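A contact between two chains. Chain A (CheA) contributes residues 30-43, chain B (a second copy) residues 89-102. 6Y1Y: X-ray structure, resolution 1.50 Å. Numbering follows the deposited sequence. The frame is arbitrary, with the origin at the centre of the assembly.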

# COMPACT_ATOMS: atom_id res chain seq x y z
N SER A 30 -5.72 -8.75 -4.33
CA SER A 30 -5.09 -7.46 -4.12
C SER A 30 -4.94 -7.15 -2.63
O SER A 30 -3.93 -6.55 -2.23
CB SER A 30 -5.90 -6.37 -4.81
OG SER A 30 -5.66 -6.36 -6.21
N THR A 31 -5.88 -7.58 -1.79
CA THR A 31 -5.72 -7.31 -0.36
C THR A 31 -4.47 -8.00 0.17
O THR A 31 -3.77 -7.44 1.03
CB THR A 31 -6.94 -7.76 0.45
OG1 THR A 31 -7.05 -9.19 0.46
CG2 THR A 31 -8.21 -7.10 -0.08
N ILE A 32 -4.18 -9.20 -0.32
CA ILE A 32 -2.99 -9.93 0.10
C ILE A 32 -1.73 -9.22 -0.36
O ILE A 32 -0.76 -9.10 0.39
CB ILE A 32 -3.07 -11.37 -0.43
CG1 ILE A 32 -4.25 -12.10 0.23
CG2 ILE A 32 -1.76 -12.11 -0.18
CD1 ILE A 32 -4.77 -13.27 -0.59
N GLU A 33 -1.75 -8.70 -1.60
CA GLU A 33 -0.60 -7.95 -2.10
C GLU A 33 -0.33 -6.72 -1.24
O GLU A 33 0.82 -6.46 -0.87
CB GLU A 33 -0.85 -7.55 -3.57
CG GLU A 33 -1.03 -8.75 -4.47
CD GLU A 33 -1.16 -8.40 -5.94
OE1 GLU A 33 -1.11 -7.21 -6.32
OE2 GLU A 33 -1.29 -9.36 -6.73
N PHE A 34 -1.37 -5.99 -0.86
CA PHE A 34 -1.13 -4.80 -0.05
C PHE A 34 -0.72 -5.16 1.37
O PHE A 34 0.10 -4.45 1.96
CB PHE A 34 -2.34 -3.87 -0.10
CG PHE A 34 -2.39 -3.07 -1.37
CD1 PHE A 34 -1.55 -1.97 -1.55
CD2 PHE A 34 -3.22 -3.44 -2.42
CE1 PHE A 34 -1.57 -1.25 -2.74
CE2 PHE A 34 -3.24 -2.72 -3.61
CZ PHE A 34 -2.41 -1.61 -3.76
N ALA A 35 -1.23 -6.26 1.92
CA ALA A 35 -0.74 -6.70 3.22
C ALA A 35 0.74 -7.06 3.16
O ALA A 35 1.52 -6.74 4.08
CB ALA A 35 -1.57 -7.89 3.72
N GLU A 36 1.16 -7.73 2.09
CA GLU A 36 2.57 -8.04 1.90
C GLU A 36 3.40 -6.77 1.78
O GLU A 36 4.51 -6.69 2.33
CB GLU A 36 2.75 -8.91 0.65
CG GLU A 36 2.20 -10.33 0.82
CD GLU A 36 2.00 -11.07 -0.49
OE1 GLU A 36 2.11 -10.46 -1.58
OE2 GLU A 36 1.70 -12.27 -0.42
N LEU A 37 2.87 -5.76 1.10
CA LEU A 37 3.57 -4.49 0.97
C LEU A 37 3.67 -3.77 2.31
O LEU A 37 4.72 -3.21 2.63
CB LEU A 37 2.86 -3.61 -0.06
CG LEU A 37 3.10 -4.06 -1.50
CD1 LEU A 37 2.12 -3.39 -2.44
CD2 LEU A 37 4.52 -3.75 -1.89
N TYR A 38 2.61 -3.81 3.12
CA TYR A 38 2.73 -3.26 4.47
C TYR A 38 3.85 -3.97 5.24
O TYR A 38 4.68 -3.31 5.87
CB TYR A 38 1.40 -3.34 5.23
CG TYR A 38 1.70 -3.18 6.70
CD1 TYR A 38 2.12 -1.96 7.21
CD2 TYR A 38 1.65 -4.27 7.55
CE1 TYR A 38 2.46 -1.83 8.55
CE2 TYR A 38 1.98 -4.16 8.88
CZ TYR A 38 2.38 -2.93 9.38
OH TYR A 38 2.72 -2.82 10.71
N ASP A 39 3.88 -5.30 5.18
CA ASP A 39 4.93 -6.04 5.90
C ASP A 39 6.32 -5.63 5.43
O ASP A 39 7.24 -5.44 6.24
CB ASP A 39 4.75 -7.54 5.68
CG ASP A 39 3.48 -8.09 6.30
OD1 ASP A 39 2.95 -7.45 7.23
OD2 ASP A 39 3.02 -9.16 5.85
N LYS A 40 6.48 -5.47 4.11
CA LYS A 40 7.78 -5.10 3.57
C LYS A 40 8.21 -3.71 4.03
O LYS A 40 9.36 -3.51 4.43
CB LYS A 40 7.74 -5.16 2.05
CG LYS A 40 9.06 -4.79 1.41
CD LYS A 40 8.93 -4.85 -0.10
CE LYS A 40 10.29 -4.97 -0.73
NZ LYS A 40 10.80 -6.37 -0.60
N PHE A 41 7.28 -2.74 4.02
CA PHE A 41 7.64 -1.42 4.51
C PHE A 41 7.98 -1.45 6.00
O PHE A 41 8.96 -0.83 6.43
CB PHE A 41 6.52 -0.40 4.29
CG PHE A 41 6.90 0.95 4.80
CD1 PHE A 41 7.57 1.84 3.97
CD2 PHE A 41 6.72 1.29 6.14
CE1 PHE A 41 7.99 3.06 4.44
CE2 PHE A 41 7.17 2.50 6.61
CZ PHE A 41 7.79 3.39 5.75
N GLN A 42 7.15 -2.13 6.79
CA GLN A 42 7.37 -2.17 8.22
C GLN A 42 8.72 -2.80 8.54
O GLN A 42 9.46 -2.30 9.39
CB GLN A 42 6.27 -2.95 8.92
CG GLN A 42 6.40 -2.87 10.42
CD GLN A 42 6.08 -1.47 10.91
OE1 GLN A 42 4.92 -1.10 10.98
NE2 GLN A 42 7.11 -0.69 11.23
N ASN A 43 9.05 -3.90 7.86
CA ASN A 43 10.33 -4.56 8.11
C ASN A 43 11.50 -3.69 7.69
O ASN A 43 12.50 -3.59 8.42
CB ASN A 43 10.40 -5.90 7.39
CG ASN A 43 9.46 -6.93 7.98
OD1 ASN A 43 9.10 -6.86 9.15
ND2 ASN A 43 9.03 -7.89 7.15
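Chain B (89-102) VFGDFDSLMKAAVT

Two helices from two copies of CheA pack side by side and nearly antiparallel, in a largely apolar contact built around aromatic rings and fastened at one end by a single direct hydrogen bond. Chain A is helical throughout residues 30-43. Chain B enters as a loop, makes a type II' turn from B:Phe90 to B:Phe93, closed by B:Phe93 N to B:Phe90 O at 3.0 Å, and then runs as a helix from B:Phe93 through B:Thr102. In the turn, B:Gly91 has a positive phi of 57°, a value that favours glycine; B:Asp92 takes the N-cap position, but its side chain makes no capping bond.

The N-to-C directions of the two helices differ by 166°, and their axes approach to 9.5 Å. The register therefore runs in opposite senses: A:Ala35 CA lies 6.1 Å from B:Val101 CA, A:Tyr38 CA 6.0 Å from B:Lys98 CA, and A:Gln42 CA 5.9 Å from B:Asp94 CA. These pairs are separated by three or four residues on each chain, about one helical turn, so one stripe of each helix faces the other. Together the two stretches bury 606 Å².

At the C-terminal end of the chain B segment, B:Val101 (chi1 t) points toward chain A. Its CG1 lies 4.1 Å from A:Ala35 CB, and its CG2 lies 3.9 Å from A:Phe34 CB and 3.5 Å from A:Phe34 O, so the valine rests on backbone as well as side chains. One turn earlier, B:Met97 reaches between neighbouring residues of chain A: its CE is 3.8 Å from A:Leu37 CB and 4.1 Å from A:Phe34 CD1, at the edge of that ring, while its CG is 4.0 Å from A:Tyr38 CB.

A:Tyr38 is a knob in a hole formed by B:Asp94, B:Met97, B:Lys98 and B:Val101. The CB of B:Lys98 lies over one face of the tyrosine ring, 4.0 Å from the ring centroid, in a CH-pi contact. The lysine chain is extended, all four chi angles t, and its NZ donates to a water at 2.9 Å; the same water lies 3.1 Å from A:Tyr38 OH and so bridges the two residues.

A:Phe41 (chi1 t) meets the start of the chain B helix and the turn before it. B:Phe93 CD1 sits over one face of its ring, 3.5 Å from A:Phe41 CZ, with the two ring planes inclined at 43°. The edge of A:Phe41 is directed at the face of B:Phe90, with planes at 79° and A:Phe41 CZ 3.9 Å from B:Phe90 CG.

Beside this aromatic group, A:Gln42 NE2 donates to B:Asp94 OD2 at 3.2 Å with an angle of 156°. A:Gln42 leaves its backbone sideways, but the end of its side chain comes nearer to chain B. The other carboxylate oxygen, B:Asp94 OD1, accepts a weak bond from B:Ser95 N at 2.8 Å.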

# COMPACT_ATOMS: atom_id res chain seq x y z
N VAL B 89 11.91 10.36 8.84
CA VAL B 89 11.63 10.90 7.50
C VAL B 89 10.32 10.37 6.91
O VAL B 89 9.65 11.09 6.15
CB VAL B 89 12.84 10.67 6.57
CG1 VAL B 89 13.03 9.21 6.27
CG2 VAL B 89 12.70 11.48 5.28
N PHE B 90 9.91 9.15 7.25
CA PHE B 90 8.63 8.65 6.74
C PHE B 90 7.47 8.93 7.68
O PHE B 90 6.33 8.58 7.34
CB PHE B 90 8.70 7.14 6.46
CG PHE B 90 9.61 6.78 5.32
CD1 PHE B 90 9.15 6.80 4.01
CD2 PHE B 90 10.94 6.44 5.56
CE1 PHE B 90 9.99 6.49 2.95
CE2 PHE B 90 11.79 6.12 4.50
CZ PHE B 90 11.32 6.15 3.20
N GLY B 91 7.73 9.56 8.83
CA GLY B 91 6.63 9.90 9.73
C GLY B 91 5.85 8.65 10.11
O GLY B 91 6.41 7.61 10.44
N ASP B 92 4.53 8.77 10.03
CA ASP B 92 3.62 7.69 10.40
C ASP B 92 3.24 6.81 9.22
O ASP B 92 2.17 6.19 9.25
CB ASP B 92 2.36 8.26 11.05
CG ASP B 92 2.65 8.94 12.37
OD1 ASP B 92 3.46 8.41 13.16
OD2 ASP B 92 2.07 10.02 12.62
N PHE B 93 4.07 6.76 8.18
CA PHE B 93 3.73 5.96 7.00
C PHE B 93 3.33 4.54 7.36
O PHE B 93 2.36 4.01 6.81
CB PHE B 93 4.91 5.92 6.01
CG PHE B 93 4.54 5.34 4.66
CD1 PHE B 93 4.61 3.96 4.44
CD2 PHE B 93 4.13 6.16 3.62
CE1 PHE B 93 4.27 3.42 3.20
CE2 PHE B 93 3.79 5.61 2.38
CZ PHE B 93 3.85 4.25 2.18
N ASP B 94 4.07 3.89 8.27
CA ASP B 94 3.77 2.49 8.55
C ASP B 94 2.34 2.33 9.07
O ASP B 94 1.62 1.43 8.64
CB ASP B 94 4.81 1.86 9.50
CG ASP B 94 5.08 2.68 10.77
OD1 ASP B 94 4.43 3.70 11.04
OD2 ASP B 94 6.00 2.27 11.53
N SER B 95 1.91 3.23 9.95
CA SER B 95 0.56 3.19 10.51
C SER B 95 -0.50 3.53 9.46
O SER B 95 -1.55 2.88 9.40
CB SER B 95 0.45 4.17 11.68
OG SER B 95 0.94 3.60 12.87
N LEU B 96 -0.23 4.54 8.64
CA LEU B 96 -1.15 4.93 7.57
C LEU B 96 -1.33 3.81 6.55
O LEU B 96 -2.46 3.55 6.10
CB LEU B 96 -0.66 6.19 6.88
CG LEU B 96 -0.57 7.46 7.72
CD1 LEU B 96 0.07 8.56 6.89
CD2 LEU B 96 -1.95 7.88 8.20
N MET B 97 -0.23 3.16 6.17
CA MET B 97 -0.31 2.03 5.24
C MET B 97 -1.11 0.88 5.85
O MET B 97 -1.99 0.30 5.20
CB MET B 97 1.10 1.57 4.87
CG MET B 97 1.12 0.40 3.94
SD MET B 97 0.82 0.94 2.26
CE MET B 97 1.00 -0.63 1.42
N LYS B 98 -0.83 0.54 7.11
CA LYS B 98 -1.56 -0.55 7.74
C LYS B 98 -3.05 -0.25 7.80
O LYS B 98 -3.88 -1.12 7.51
CB LYS B 98 -1.02 -0.82 9.15
CG LYS B 98 -1.53 -2.15 9.68
CD LYS B 98 -0.95 -2.52 11.03
CE LYS B 98 -1.47 -3.89 11.42
NZ LYS B 98 -0.99 -4.34 12.76
N ALA B 99 -3.42 0.97 8.17
CA ALA B 99 -4.84 1.32 8.23
C ALA B 99 -5.49 1.23 6.85
O ALA B 99 -6.64 0.80 6.74
CB ALA B 99 -5.01 2.73 8.82
N ALA B 100 -4.77 1.62 5.80
CA ALA B 100 -5.33 1.53 4.46
C ALA B 100 -5.56 0.08 4.06
O ALA B 100 -6.59 -0.24 3.44
CB ALA B 100 -4.41 2.23 3.46
N VAL B 101 -4.63 -0.82 4.43
CA VAL B 101 -4.82 -2.25 4.16
C VAL B 101 -6.03 -2.78 4.92
O VAL B 101 -6.87 -3.50 4.36
CB VAL B 101 -3.55 -3.05 4.51
CG1 VAL B 101 -3.81 -4.56 4.35
CG2 VAL B 101 -2.37 -2.61 3.64
N THR B 102 -6.17 -2.40 6.19
CA THR B 102 -7.29 -2.87 6.99
C THR B 102 -8.63 -2.45 6.40
O THR B 102 -9.57 -3.26 6.33
CB THR B 102 -7.13 -2.33 8.42
OG1 THR B 102 -6.01 -2.99 9.03
CG2 THR B 102 -8.39 -2.56 9.24
O HOH W 1 1.78 -5.15 12.46